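Local structure of mitogen-activated protein kinase kinase kinase 7 interacting protein 1 (Anopheles gambiae, 2IRM) at residues Glu19-Ile24 with Arg345-Leu350; Arg38-Leu43 with Asn60-Ala65; Asp47-Leu52 with Ile162-Leu167; Ala177-Thr182 with Thr191-Asp196. The protein probably acts as an adapter that associates with the kinase TAK1 and triggers its autophosphorylation, and so promotes JNK and NF-kappa-B signalling. One frame throughout, in Å; residues are numbered along the deposited sequence.

Interaction 1 (Glu19-Ile24 with Arg345-Leu350)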
loop_
_atom_site.group_PDB
_atom_site.type_symbol
_atom_site.label_atom_id
_atom_site.label_comp_id
_atom_site.label_asym_id
_atom_site.label_seq_id
_atom_site.Cartn_x
_atom_site.Cartn_y
_atom_site.Cartn_z
ATOM N N GLU A 19 4.319 2.896 -13.320
ATOM C CA GLU A 19 3.679 3.921 -12.517
ATOM C C GLU A 19 2.681 4.671 -13.361
ATOM O O GLU A 19 2.950 5.004 -14.520
ATOM C CB GLU A 19 4.700 4.938 -12.019
ATOM C CG GLU A 19 5.587 4.507 -10.859
ATOM C CD GLU A 19 6.661 5.555 -10.535
ATOM O OE1 GLU A 19 7.097 6.291 -11.450
ATOM O OE2 GLU A 19 7.067 5.645 -9.357
ATOM N N ALA A 20 1.527 4.944 -12.769
ATOM C CA ALA A 20 0.614 5.941 -13.308
ATOM C C ALA A 20 0.183 6.870 -12.180
ATOM O O ALA A 20 -0.142 6.427 -11.069
ATOM C CB ALA A 20 -0.578 5.296 -13.989
ATOM N N ILE A 21 0.210 8.159 -12.488
ATOM C CA ILE A 21 -0.014 9.221 -11.525
ATOM C C ILE A 21 -1.494 9.345 -11.215
ATOM O O ILE A 21 -2.330 9.112 -12.080
ATOM C CB ILE A 21 0.582 10.559 -12.060
ATOM C CG1 ILE A 21 0.160 11.759 -11.211
ATOM C CG2 ILE A 21 0.283 10.749 -13.564
ATOM C CD1 ILE A 21 0.991 11.943 -9.970
ATOM N N ASN A 22 -1.812 9.701 -9.974
ATOM C CA ASN A 22 -3.206 9.807 -9.530
ATOM C C ASN A 22 -4.034 10.725 -10.424
ATOM O O ASN A 22 -3.514 11.688 -10.997
ATOM C CB ASN A 22 -3.290 10.250 -8.062
ATOM C CG ASN A 22 -2.850 11.687 -7.855
ATOM O OD1 ASN A 22 -3.576 12.625 -8.177
ATOM N ND2 ASN A 22 -1.663 11.864 -7.298
ATOM N N GLN A 23 -5.320 10.415 -10.548
ATOM C CA GLN A 23 -6.206 11.206 -11.396
ATOM C C GLN A 23 -7.563 11.457 -10.771
ATOM O O GLN A 23 -8.091 10.612 -10.050
ATOM C CB GLN A 23 -6.414 10.516 -12.740
ATOM C CG GLN A 23 -5.225 10.592 -13.674
ATOM C CD GLN A 23 -5.513 10.007 -15.041
ATOM O OE1 GLN A 23 -4.786 10.262 -15.991
ATOM N NE2 GLN A 23 -6.576 9.221 -15.147
ATOM N N ILE A 24 -8.120 12.631 -11.050
ATOM C CA ILE A 24 -9.536 12.879 -10.814
ATOM C C ILE A 24 -10.224 12.891 -12.180
ATOM O O ILE A 24 -9.882 13.694 -13.047
ATOM C CB ILE A 24 -9.791 14.187 -9.998
ATOM C CG1 ILE A 24 -9.520 13.935 -8.506
ATOM C CG2 ILE A 24 -11.228 14.688 -10.182
ATOM C CD1 ILE A 24 -9.614 15.176 -7.606
ATOM N N ARG A 345 -8.639 8.061 -9.358
ATOM C CA ARG A 345 -7.550 7.110 -9.392
ATOM C C ARG A 345 -6.499 7.612 -8.416
ATOM O O ARG A 345 -6.186 8.813 -8.376
ATOM C CB ARG A 345 -6.970 7.053 -10.809
ATOM C CG ARG A 345 -5.895 6.010 -11.030
ATOM C CD ARG A 345 -4.861 6.524 -12.011
ATOM N NE ARG A 345 -5.318 6.428 -13.388
ATOM C CZ ARG A 345 -4.647 6.896 -14.435
ATOM N NH1 ARG A 345 -5.150 6.754 -15.652
ATOM N NH2 ARG A 345 -3.482 7.513 -14.275
ATOM N N ASP A 346 -5.976 6.696 -7.612
ATOM C CA ASP A 346 -4.846 7.021 -6.755
ATOM C C ASP A 346 -3.601 6.651 -7.529
ATOM O O ASP A 346 -3.700 6.106 -8.625
ATOM C CB ASP A 346 -4.928 6.276 -5.424
ATOM C CG ASP A 346 -6.179 6.642 -4.618
ATOM O OD1 ASP A 346 -6.577 7.832 -4.630
ATOM O OD2 ASP A 346 -6.765 5.739 -3.976
ATOM N N ASP A 347 -2.431 6.966 -6.993
ATOM C CA ASP A 347 -1.199 6.621 -7.684
ATOM C C ASP A 347 -1.113 5.115 -7.824
ATOM O O ASP A 347 -1.165 4.384 -6.833
ATOM C CB ASP A 347 0.002 7.169 -6.939
ATOM C CG ASP A 347 -0.053 8.671 -6.805
ATOM O OD1 ASP A 347 0.348 9.358 -7.770
ATOM O OD2 ASP A 347 -0.509 9.162 -5.744
ATOM N N VAL A 348 -1.048 4.659 -9.068
ATOM C CA VAL A 348 -0.901 3.240 -9.355
ATOM C C VAL A 348 0.588 2.935 -9.414
ATOM O O VAL A 348 1.352 3.659 -10.072
ATOM C CB VAL A 348 -1.578 2.855 -10.689
ATOM C CG1 VAL A 348 -1.282 1.409 -11.047
ATOM C CG2 VAL A 348 -3.079 3.082 -10.612
ATOM N N THR A 349 1.005 1.886 -8.716
ATOM C CA THR A 349 2.395 1.463 -8.784
ATOM C C THR A 349 2.511 -0.042 -8.816
ATOM O O THR A 349 1.873 -0.742 -8.033
ATOM C CB THR A 349 3.237 2.059 -7.641
ATOM O OG1 THR A 349 3.384 3.466 -7.856
ATOM C CG2 THR A 349 4.629 1.428 -7.588
ATOM N N LEU A 350 3.339 -0.519 -9.737
ATOM C CA LEU A 350 3.588 -1.931 -9.912
ATOM C C LEU A 350 5.091 -2.239 -9.874
ATOM O O LEU A 350 5.886 -1.619 -10.587
ATOM C CB LEU A 350 2.968 -2.380 -11.229
ATOM C CG LEU A 350 2.970 -3.867 -11.557
ATOM C CD1 LEU A 350 2.385 -4.678 -10.428
ATOM C CD2 LEU A 350 2.208 -4.116 -12.836
#

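Interaction 2 (Arg38-Leu43 with Asn60-Ala65)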
loop_
_atom_site.group_PDB
_atom_site.type_symbol
_atom_site.label_atom_id
_atom_site.label_comp_id
_atom_site.label_asym_id
_atom_site.label_seq_id
_atom_site.Cartn_x
_atom_site.Cartn_y
_atom_site.Cartn_z
ATOM N N ARG A 38 1.979 10.196 -4.427
ATOM C CA ARG A 38 1.847 9.862 -3.018
ATOM C C ARG A 38 2.452 8.479 -2.733
ATOM O O ARG A 38 2.622 8.099 -1.579
ATOM C CB ARG A 38 0.377 9.923 -2.591
ATOM C CG ARG A 38 -0.260 11.315 -2.642
ATOM C CD ARG A 38 -0.341 11.923 -1.246
ATOM N NE ARG A 38 -1.064 13.199 -1.206
ATOM C CZ ARG A 38 -2.386 13.322 -1.111
ATOM N NH1 ARG A 38 -3.162 12.246 -1.065
ATOM N NH2 ARG A 38 -2.938 14.524 -1.068
ATOM N N ASP A 39 2.771 7.736 -3.791
ATOM C CA ASP A 39 3.447 6.450 -3.670
ATOM C C ASP A 39 4.971 6.603 -3.593
ATOM O O ASP A 39 5.594 7.276 -4.425
ATOM C CB ASP A 39 3.099 5.557 -4.858
ATOM C CG ASP A 39 1.807 4.769 -4.668
ATOM O OD1 ASP A 39 1.160 4.837 -3.592
ATOM O OD2 ASP A 39 1.436 4.057 -5.626
ATOM N N LYS A 40 5.572 5.964 -2.596
ATOM C CA LYS A 40 7.031 5.947 -2.467
ATOM C C LYS A 40 7.574 4.525 -2.602
ATOM O O LYS A 40 7.074 3.592 -1.975
ATOM C CB LYS A 40 7.473 6.608 -1.159
ATOM C CG LYS A 40 7.182 8.113 -1.115
ATOM C CD LYS A 40 8.171 8.905 -1.979
ATOM C CE LYS A 40 7.594 10.218 -2.480
ATOM N NZ LYS A 40 8.326 10.703 -3.692
ATOM N N LYS A 41 8.579 4.371 -3.457
ATOM C CA LYS A 41 9.102 3.061 -3.825
ATOM C C LYS A 41 10.567 2.919 -3.458
ATOM O O LYS A 41 11.283 3.905 -3.330
ATOM C CB LYS A 41 8.909 2.794 -5.328
ATOM C CG LYS A 41 8.806 4.051 -6.181
ATOM C CD LYS A 41 9.645 3.975 -7.458
ATOM C CE LYS A 41 10.054 5.375 -7.902
ATOM N NZ LYS A 41 10.990 5.352 -9.049
ATOM N N CYS A 42 10.991 1.680 -3.257
ATOM C CA CYS A 42 12.397 1.345 -3.177
ATOM C C CYS A 42 12.631 -0.014 -3.824
ATOM O O CYS A 42 11.801 -0.914 -3.728
ATOM C CB CYS A 42 12.897 1.373 -1.729
ATOM S SG CYS A 42 14.116 0.085 -1.334
ATOM N N LEU A 43 13.762 -0.135 -4.506
ATOM C CA LEU A 43 14.230 -1.389 -5.091
ATOM C C LEU A 43 15.744 -1.422 -4.889
ATOM O O LEU A 43 16.536 -1.310 -5.827
ATOM C CB LEU A 43 13.836 -1.494 -6.567
ATOM C CG LEU A 43 13.405 -0.249 -7.361
ATOM C CD1 LEU A 43 14.294 0.995 -7.132
ATOM C CD2 LEU A 43 13.354 -0.603 -8.833
ATOM N N ASN A 60 -3.802 10.822 2.023
ATOM C CA ASN A 60 -4.048 12.250 2.279
ATOM C C ASN A 60 -2.772 13.075 2.392
ATOM O O ASN A 60 -2.823 14.274 2.666
ATOM C CB ASN A 60 -4.907 12.475 3.528
ATOM C CG ASN A 60 -6.100 11.555 3.585
ATOM O OD1 ASN A 60 -6.998 11.622 2.740
ATOM N ND2 ASN A 60 -6.124 10.686 4.590
ATOM N N GLY A 61 -1.631 12.430 2.183
ATOM C CA GLY A 61 -0.353 13.104 2.285
ATOM C C GLY A 61 0.805 12.182 1.987
ATOM O O GLY A 61 0.686 10.956 2.086
ATOM N N VAL A 62 1.933 12.791 1.637
ATOM C CA VAL A 62 3.142 12.066 1.274
ATOM C C VAL A 62 4.133 12.023 2.444
ATOM O O VAL A 62 4.986 11.131 2.520
ATOM C CB VAL A 62 3.777 12.694 0.012
ATOM C CG1 VAL A 62 4.172 14.152 0.271
ATOM C CG2 VAL A 62 4.938 11.864 -0.505
ATOM N N THR A 63 4.002 12.979 3.361
ATOM C CA THR A 63 4.903 13.099 4.506
ATOM C C THR A 63 5.194 11.751 5.185
ATOM O O THR A 63 6.344 11.340 5.291
ATOM C CB THR A 63 4.387 14.163 5.512
ATOM O OG1 THR A 63 4.587 15.463 4.954
ATOM C CG2 THR A 63 5.131 14.085 6.841
ATOM N N VAL A 64 4.152 11.046 5.601
ATOM C CA VAL A 64 4.340 9.806 6.366
ATOM C C VAL A 64 5.022 8.677 5.567
ATOM O O VAL A 64 5.890 7.989 6.097
ATOM C CB VAL A 64 3.010 9.323 7.009
ATOM C CG1 VAL A 64 3.207 7.999 7.723
ATOM C CG2 VAL A 64 2.470 10.378 7.972
ATOM N N ALA A 65 4.626 8.500 4.305
ATOM C CA ALA A 65 5.198 7.467 3.447
ATOM C C ALA A 65 6.677 7.731 3.189
ATOM O O ALA A 65 7.498 6.811 3.299
ATOM C CB ALA A 65 4.436 7.367 2.145
#

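Interaction 3 (Asp47-Leu52 with Ile162-Leu167)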
loop_
_atom_site.group_PDB
_atom_site.type_symbol
_atom_site.label_atom_id
_atom_site.label_comp_id
_atom_site.label_asym_id
_atom_site.label_seq_id
_atom_site.Cartn_x
_atom_site.Cartn_y
_atom_site.Cartn_z
ATOM N N ASP A 47 23.573 -4.941 -0.293
ATOM C CA ASP A 47 24.727 -5.836 -0.326
ATOM C C ASP A 47 24.399 -7.048 -1.201
ATOM O O ASP A 47 23.227 -7.289 -1.503
ATOM C CB ASP A 47 25.079 -6.263 1.111
ATOM C CG ASP A 47 25.600 -7.678 1.197
ATOM O OD1 ASP A 47 26.776 -7.909 0.829
ATOM O OD2 ASP A 47 24.822 -8.553 1.640
ATOM N N ASN A 48 25.431 -7.792 -1.606
ATOM C CA ASN A 48 25.288 -9.083 -2.305
ATOM C C ASN A 48 24.086 -9.947 -1.885
ATOM O O ASN A 48 23.370 -10.472 -2.740
ATOM C CB ASN A 48 26.568 -9.917 -2.143
ATOM C CG ASN A 48 27.736 -9.383 -2.956
ATOM O OD1 ASN A 48 27.554 -8.649 -3.929
ATOM N ND2 ASN A 48 28.947 -9.766 -2.565
ATOM N N ASN A 49 23.884 -10.098 -0.573
ATOM C CA ASN A 49 22.787 -10.896 -0.031
ATOM C C ASN A 49 21.528 -10.073 0.115
ATOM O O ASN A 49 20.460 -10.475 -0.348
ATOM C CB ASN A 49 23.147 -11.479 1.341
ATOM C CG ASN A 49 24.449 -12.269 1.329
ATOM O OD1 ASN A 49 24.831 -12.855 0.314
ATOM N ND2 ASN A 49 25.134 -12.296 2.470
ATOM N N THR A 50 21.660 -8.915 0.758
ATOM C CA THR A 50 20.500 -8.135 1.177
ATOM C C THR A 50 20.006 -7.155 0.120
ATOM O O THR A 50 20.786 -6.393 -0.459
ATOM C CB THR A 50 20.788 -7.353 2.469
ATOM O OG1 THR A 50 21.525 -8.176 3.381
ATOM C CG2 THR A 50 19.487 -6.906 3.121
ATOM N N SER A 51 18.697 -7.183 -0.108
ATOM C CA SER A 51 18.026 -6.215 -0.972
ATOM C C SER A 51 16.587 -5.981 -0.495
ATOM O O SER A 51 15.974 -6.857 0.110
ATOM C CB SER A 51 18.051 -6.684 -2.426
ATOM O OG SER A 51 17.613 -8.028 -2.518
ATOM N N LEU A 52 16.056 -4.795 -0.767
ATOM C CA LEU A 52 14.734 -4.414 -0.292
ATOM C C LEU A 52 13.844 -3.961 -1.449
ATOM O O LEU A 52 14.260 -3.186 -2.309
ATOM C CB LEU A 52 14.861 -3.275 0.719
ATOM C CG LEU A 52 13.982 -3.185 1.966
ATOM C CD1 LEU A 52 14.111 -1.782 2.569
ATOM C CD2 LEU A 52 12.513 -3.532 1.715
ATOM N N ILE A 162 14.521 -9.519 0.596
ATOM C CA ILE A 162 15.238 -10.737 0.217
ATOM C C ILE A 162 16.628 -10.789 0.852
ATOM O O ILE A 162 17.576 -10.124 0.395
ATOM C CB ILE A 162 15.345 -10.919 -1.318
ATOM C CG1 ILE A 162 13.975 -10.720 -1.976
ATOM C CG2 ILE A 162 15.941 -12.296 -1.654
ATOM C CD1 ILE A 162 13.977 -10.857 -3.493
ATOM N N HIS A 163 16.734 -11.584 1.913
ATOM C CA HIS A 163 17.996 -11.769 2.609
ATOM C C HIS A 163 18.534 -13.166 2.365
ATOM O O HIS A 163 18.075 -14.130 2.972
ATOM C CB HIS A 163 17.843 -11.504 4.105
ATOM C CG HIS A 163 19.148 -11.399 4.830
ATOM N ND1 HIS A 163 19.559 -12.325 5.765
ATOM C CD2 HIS A 163 20.145 -10.486 4.743
ATOM C CE1 HIS A 163 20.750 -11.985 6.229
ATOM N NE2 HIS A 163 21.129 -10.872 5.623
ATOM N N ARG A 164 19.509 -13.250 1.462
ATOM C CA ARG A 164 20.245 -14.483 1.146
ATOM C C ARG A 164 19.368 -15.719 0.935
ATOM O O ARG A 164 19.234 -16.570 1.826
ATOM C CB ARG A 164 21.378 -14.744 2.157
ATOM C CG ARG A 164 20.988 -14.715 3.636
ATOM C CD ARG A 164 22.214 -14.615 4.518
ATOM N NE ARG A 164 23.076 -15.790 4.388
ATOM C CZ ARG A 164 24.340 -15.852 4.799
ATOM N NH1 ARG A 164 24.914 -14.797 5.367
ATOM N NH2 ARG A 164 25.031 -16.972 4.634
ATOM N N SER A 165 18.776 -15.791 -0.258
ATOM C CA SER A 165 17.903 -16.900 -0.676
ATOM C C SER A 165 16.636 -17.063 0.182
ATOM O O SER A 165 15.969 -18.106 0.137
ATOM C CB SER A 165 18.686 -18.224 -0.764
ATOM O OG SER A 165 19.777 -18.122 -1.668
ATOM N N HIS A 166 16.304 -16.028 0.945
ATOM C CA HIS A 166 15.130 -16.046 1.810
ATOM C C HIS A 166 14.323 -14.766 1.641
ATOM O O HIS A 166 14.872 -13.659 1.679
ATOM C CB HIS A 166 15.530 -16.200 3.278
ATOM C CG HIS A 166 15.830 -17.608 3.692
ATOM N ND1 HIS A 166 14.874 -18.601 3.698
ATOM C CD2 HIS A 166 16.970 -18.180 4.149
ATOM C CE1 HIS A 166 15.417 -19.729 4.124
ATOM N NE2 HIS A 166 16.688 -19.501 4.405
ATOM N N LEU A 167 13.017 -14.926 1.464
ATOM C CA LEU A 167 12.128 -13.796 1.292
ATOM C C LEU A 167 11.325 -13.550 2.559
ATOM O O LEU A 167 10.702 -14.462 3.097
ATOM C CB LEU A 167 11.193 -14.039 0.110
ATOM C CG LEU A 167 9.953 -13.153 -0.016
ATOM C CD1 LEU A 167 10.331 -11.704 -0.303
ATOM C CD2 LEU A 167 9.046 -13.707 -1.102
#

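Interaction 4 (Ala177-Thr182 with Thr191-Asp196)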
loop_
_atom_site.group_PDB
_atom_site.type_symbol
_atom_site.label_atom_id
_atom_site.label_comp_id
_atom_site.label_asym_id
_atom_site.label_seq_id
_atom_site.Cartn_x
_atom_site.Cartn_y
_atom_site.Cartn_z
ATOM N N ALA A 177 1.289 -7.977 -1.797
ATOM C CA ALA A 177 2.390 -8.792 -2.299
ATOM C C ALA A 177 1.930 -10.158 -2.832
ATOM O O ALA A 177 1.247 -10.927 -2.136
ATOM C CB ALA A 177 3.419 -8.980 -1.209
ATOM N N LEU A 178 2.323 -10.452 -4.070
ATOM C CA LEU A 178 2.000 -11.719 -4.722
ATOM C C LEU A 178 3.251 -12.488 -5.119
ATOM O O LEU A 178 4.197 -11.909 -5.665
ATOM C CB LEU A 178 1.153 -11.478 -5.973
ATOM C CG LEU A 178 -0.153 -10.688 -5.867
ATOM C CD1 LEU A 178 -0.912 -10.701 -7.182
ATOM C CD2 LEU A 178 -1.041 -11.183 -4.725
ATOM N N LEU A 179 3.254 -13.789 -4.842
ATOM C CA LEU A 179 4.292 -14.679 -5.353
ATOM C C LEU A 179 3.721 -15.553 -6.452
ATOM O O LEU A 179 2.649 -16.151 -6.305
ATOM C CB LEU A 179 4.879 -15.554 -4.246
ATOM C CG LEU A 179 6.283 -16.162 -4.419
ATOM C CD1 LEU A 179 6.266 -17.407 -5.284
ATOM C CD2 LEU A 179 7.315 -15.175 -4.958
ATOM N N CYS A 180 4.441 -15.628 -7.561
ATOM C CA CYS A 180 4.027 -16.483 -8.649
ATOM C C CYS A 180 4.907 -17.706 -8.675
ATOM O O CYS A 180 6.115 -17.620 -8.923
ATOM C CB CYS A 180 4.084 -15.736 -9.974
ATOM S SG CYS A 180 3.095 -14.241 -9.940
ATOM N N LYS A 181 4.294 -18.844 -8.378
ATOM C CA LYS A 181 4.976 -20.123 -8.452
ATOM C C LYS A 181 4.488 -20.904 -9.662
ATOM O O LYS A 181 3.328 -20.788 -10.062
ATOM C CB LYS A 181 4.751 -20.925 -7.165
ATOM C CG LYS A 181 5.896 -20.838 -6.166
ATOM C CD LYS A 181 5.453 -21.167 -4.745
ATOM C CE LYS A 181 6.655 -21.552 -3.886
ATOM N NZ LYS A 181 6.489 -21.194 -2.448
ATOM N N THR A 182 5.378 -21.701 -10.244
ATOM C CA THR A 182 4.975 -22.751 -11.172
ATOM C C THR A 182 5.168 -24.133 -10.559
ATOM O O THR A 182 6.218 -24.429 -9.988
ATOM C CB THR A 182 5.768 -22.641 -12.487
ATOM O OG1 THR A 182 5.214 -23.538 -13.459
ATOM C CG2 THR A 182 7.186 -23.158 -12.300
ATOM N N THR A 191 -0.102 -16.644 -5.335
ATOM C CA THR A 191 -0.268 -16.854 -3.902
ATOM C C THR A 191 0.091 -15.602 -3.092
ATOM O O THR A 191 1.263 -15.257 -2.953
ATOM C CB THR A 191 0.445 -18.168 -3.396
ATOM O OG1 THR A 191 0.803 -18.030 -2.018
ATOM C CG2 THR A 191 1.689 -18.520 -4.217
ATOM N N GLN A 192 -0.936 -14.925 -2.577
ATOM C CA GLN A 192 -0.773 -13.673 -1.819
ATOM C C GLN A 192 -0.085 -13.876 -0.462
ATOM O O GLN A 192 -0.602 -14.583 0.402
ATOM C CB GLN A 192 -2.134 -12.982 -1.624
ATOM C CG GLN A 192 -2.082 -11.687 -0.801
ATOM C CD GLN A 192 -3.401 -10.907 -0.764
ATOM O OE1 GLN A 192 -4.228 -10.989 -1.677
ATOM N NE2 GLN A 192 -3.583 -10.123 0.295
ATOM N N LEU A 193 1.076 -13.250 -0.280
ATOM C CA LEU A 193 1.779 -13.289 1.010
ATOM C C LEU A 193 1.295 -12.163 1.923
ATOM O O LEU A 193 1.351 -12.266 3.162
ATOM C CB LEU A 193 3.301 -13.173 0.822
ATOM C CG LEU A 193 4.141 -14.149 -0.015
ATOM C CD1 LEU A 193 3.692 -15.598 0.155
ATOM C CD2 LEU A 193 4.097 -13.737 -1.467
ATOM N N SER A 194 0.839 -11.083 1.292
ATOM C CA SER A 194 0.283 -9.932 1.983
ATOM C C SER A 194 -1.058 -10.262 2.652
ATOM O O SER A 194 -1.710 -11.257 2.318
ATOM C CB SER A 194 0.140 -8.773 0.988
ATOM O OG SER A 194 -1.115 -8.109 1.086
ATOM N N VAL A 195 -1.450 -9.432 3.612
ATOM C CA VAL A 195 -2.784 -9.500 4.191
ATOM C C VAL A 195 -3.412 -8.124 4.062
ATOM O O VAL A 195 -2.903 -7.148 4.613
ATOM C CB VAL A 195 -2.757 -9.968 5.671
ATOM C CG1 VAL A 195 -3.995 -9.501 6.421
ATOM C CG2 VAL A 195 -2.611 -11.487 5.757
ATOM N N ASP A 196 -4.503 -8.056 3.305
ATOM C CA ASP A 196 -5.224 -6.809 3.078
ATOM C C ASP A 196 -5.832 -6.309 4.364
ATOM O O ASP A 196 -6.637 -7.008 4.993
ATOM C CB ASP A 196 -6.309 -7.019 2.042
ATOM C CG ASP A 196 -5.744 -7.433 0.709
ATOM O OD1 ASP A 196 -4.832 -6.724 0.206
ATOM O OD2 ASP A 196 -6.199 -8.469 0.167
#

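Interaction 1 (Glu19-Ile24 with Arg345-Leu350)
Ala20 and Val348 form one antiparallel hydrogen-bonded pair and Gln23 and Arg345 another, with a break in the strands between the two. Ala20 N gives to Val348 O at 3.0 Å, and Val348 N gives back to Ala20 O. Gln23 and Arg345 exchange backbone bonds likewise, Arg345 N lying 2.7 Å from Gln23 O. These four side chains share one face of the sheet. Arg345 has CG anti to the backbone N (chi1 -175°) and its chain runs beside Gln23. The guanidinium stacks on the Gln23 amide, planes 19° apart. Arg345 NH2 donates to Ile21 O at 2.9 Å. Asp347 bonds across the break. Its OD1 accepts from Asn22 N at 3.1 Å and from Asn22 ND2 at 3.2 Å, both on the same face of the carboxylate. The Asn22 amide stands almost perpendicular to that carboxylate, at 88°. Asp347 OD2 takes a weak bond from Asn22 ND2 and a hydrogen bond from Arg38 N. Helix 311-334 lies against Ala20 and Arg345. The N-terminal and C-terminal strands of the PP2C-type fold are thus paired. At the break, side chains of Arg345 and Asp347 satisfy Ile21 O and Asn22 N in place of strand-to-strand backbone bonds.

Interaction 2 (Arg38-Leu43 with Asn60-Ala65)
Arg38 lays the flat end of its side chain over the peptide that links Asn60 to Gly61. CG is anti to the carbonyl carbon, and a bend at chi2 (-102°) sets CD against Gly61, with Arg38 CD 3.4 Å from Gly61 C. Beyond CD the guanidinium turns one face to the peptide. Asn60 C sits 3.5 Å above the centre of this group, and Gly61 N lies over the same face, nearer the rim. Arg38 NH1 comes to 3.5 Å from Asn60 CA. Arg38 NE also has a long, weak ion pair with Glu36. Lys40 bends at chi2 too (-75°). Its CE meets Val62 CG2 at 3.7 Å, the two side chains crossing at a slant. Ala65, in the first part of helix 63-75, points its CB at the strand, 4.3 Å from Lys40 CG. The contact thus joins the first part of helix 63-75 and the loop before it to strand 39-45, which pairs with strand 50-59 in its sheet. No hydrogen bond joins the two segments. The guanidinium of Arg38, presumably charged, rests on a peptide face, while the aliphatic parts of Arg38 and Lys40 pack on backbone and small apolar groups.

Interaction 3 (Asp47-Leu52 with Ile162-Leu167)
The first torsions of Thr50 and His163 bring Thr50 OG1 and the His163 ring to the same face of the sheet. Thr50 OG1 is anti to the carbonyl carbon (chi1 -41°), and His163 CG is anti to the backbone N (chi1 -168°). Thr50 OG1 comes to the edge of the imidazole, near its plane and 3.0 Å from His163 CD2. Arg164 CG lies over one face of the ring, offset toward the rim. Leu81 touches both Thr50 and His163. Asn49 and Arg164 lie side by side and point the same way. Their CB atoms, Asn49 CB and Arg164 CB, are 3.8 Å apart, and the amide and guanidinium planes are turned 48° from each other. The backbones are antiparallel. Ser51 N donates to Ile162 O at 3.2 Å. The return bond from Ile162 N to Ser51 O is weak, as is the bond from Arg164 N to Asn49 O at 3.4 Å. Each segment holds a turn. Asp47 OD2 accepts from Asn49 N at 2.9 Å, an Asx turn that leads into strand 50-59. Arg164 and Ser165 form the two-residue loop of a beta hairpin between strands 154-163 and 166-172. The contact therefore pairs two strand ends beside their turns. Its backbone bonding is largely weak, and the CD2 edge of His163 faces the Thr50 hydroxyl, a close contact that is not a classical hydrogen bond.

Interaction 4 (Ala177-Thr182 with Thr191-Asp196)
The Leu193 methyl CD2 packs on Leu179 CB, 3.4 Å away. The end of the Leu179 side chain leads away from the other segment to touch Phe355. Leu178 lies on the other face of the sheet and slants across Gln192, with Leu178 CD2 3.7 Å from Gln192 CB. Asn294 of helix 292-304 touches both of them. Thr191 turns its methyl to the backbone, Thr191 CG2 being 3.3 Å from Leu179 O. Ser194 CB lies close to the backbone N of Ala177 and 4.0 Å from Ala177 CB. Strands 176-181 and 189-192 form a beta hairpin, and strand 189-192 is an outermost strand of its sheet. Leu179 and Thr191 are a hydrogen-bonded pair of it: Leu179 N gives to Thr191 O, and Thr191 N gives to Leu179 O at 3.0 Å. Leu178 and Gln192 are a neighbouring non-hydrogen-bonded pair. Past the strand end, Ala177 O accepts from Leu193 N at 3.0 Å and, weakly, from Ser194 N. The Gln192 chain is extended, CG anti to the backbone N (chi1 178°), and follows its own segment. Gln192 NE2 donates to Asp196 OD2 at 3.1 Å in a nearly straight bond, 170° at the hydrogen. Asp196 OD2 lies in the plane of that amide, whereas Gln192 NE2 sits above the carboxylate plane. Gln192 NE2 also gives a weak bond to Ser194 O. Asp196 OD1 forms a salt bridge with Arg176.

The four contacts are spread over the two antiparallel sheets of the PP2C-type fold. Interactions 1 and 4 reach the same sheet, with centres about 22 Å apart. There strand 344-354 and strand 176-181 both pair with strand 268-274. Interactions 2 and 3 reach the other sheet, through neighbouring strands 39-45 and 50-59, and their centres are about 23 Å apart. Interactions 1 and 2 touch across the two sheets, centres about 12 Å apart, through probable hydrogen bonds of Asp347 with Arg38 and Thr349 with Asp39. Along the chain the other three are nested inside the loop closed by interaction 1. Interactions 2 and 3 alternate, and both close before interaction 4 opens. Interaction 1 thus pairs the first and last strands of the fold within one sheet.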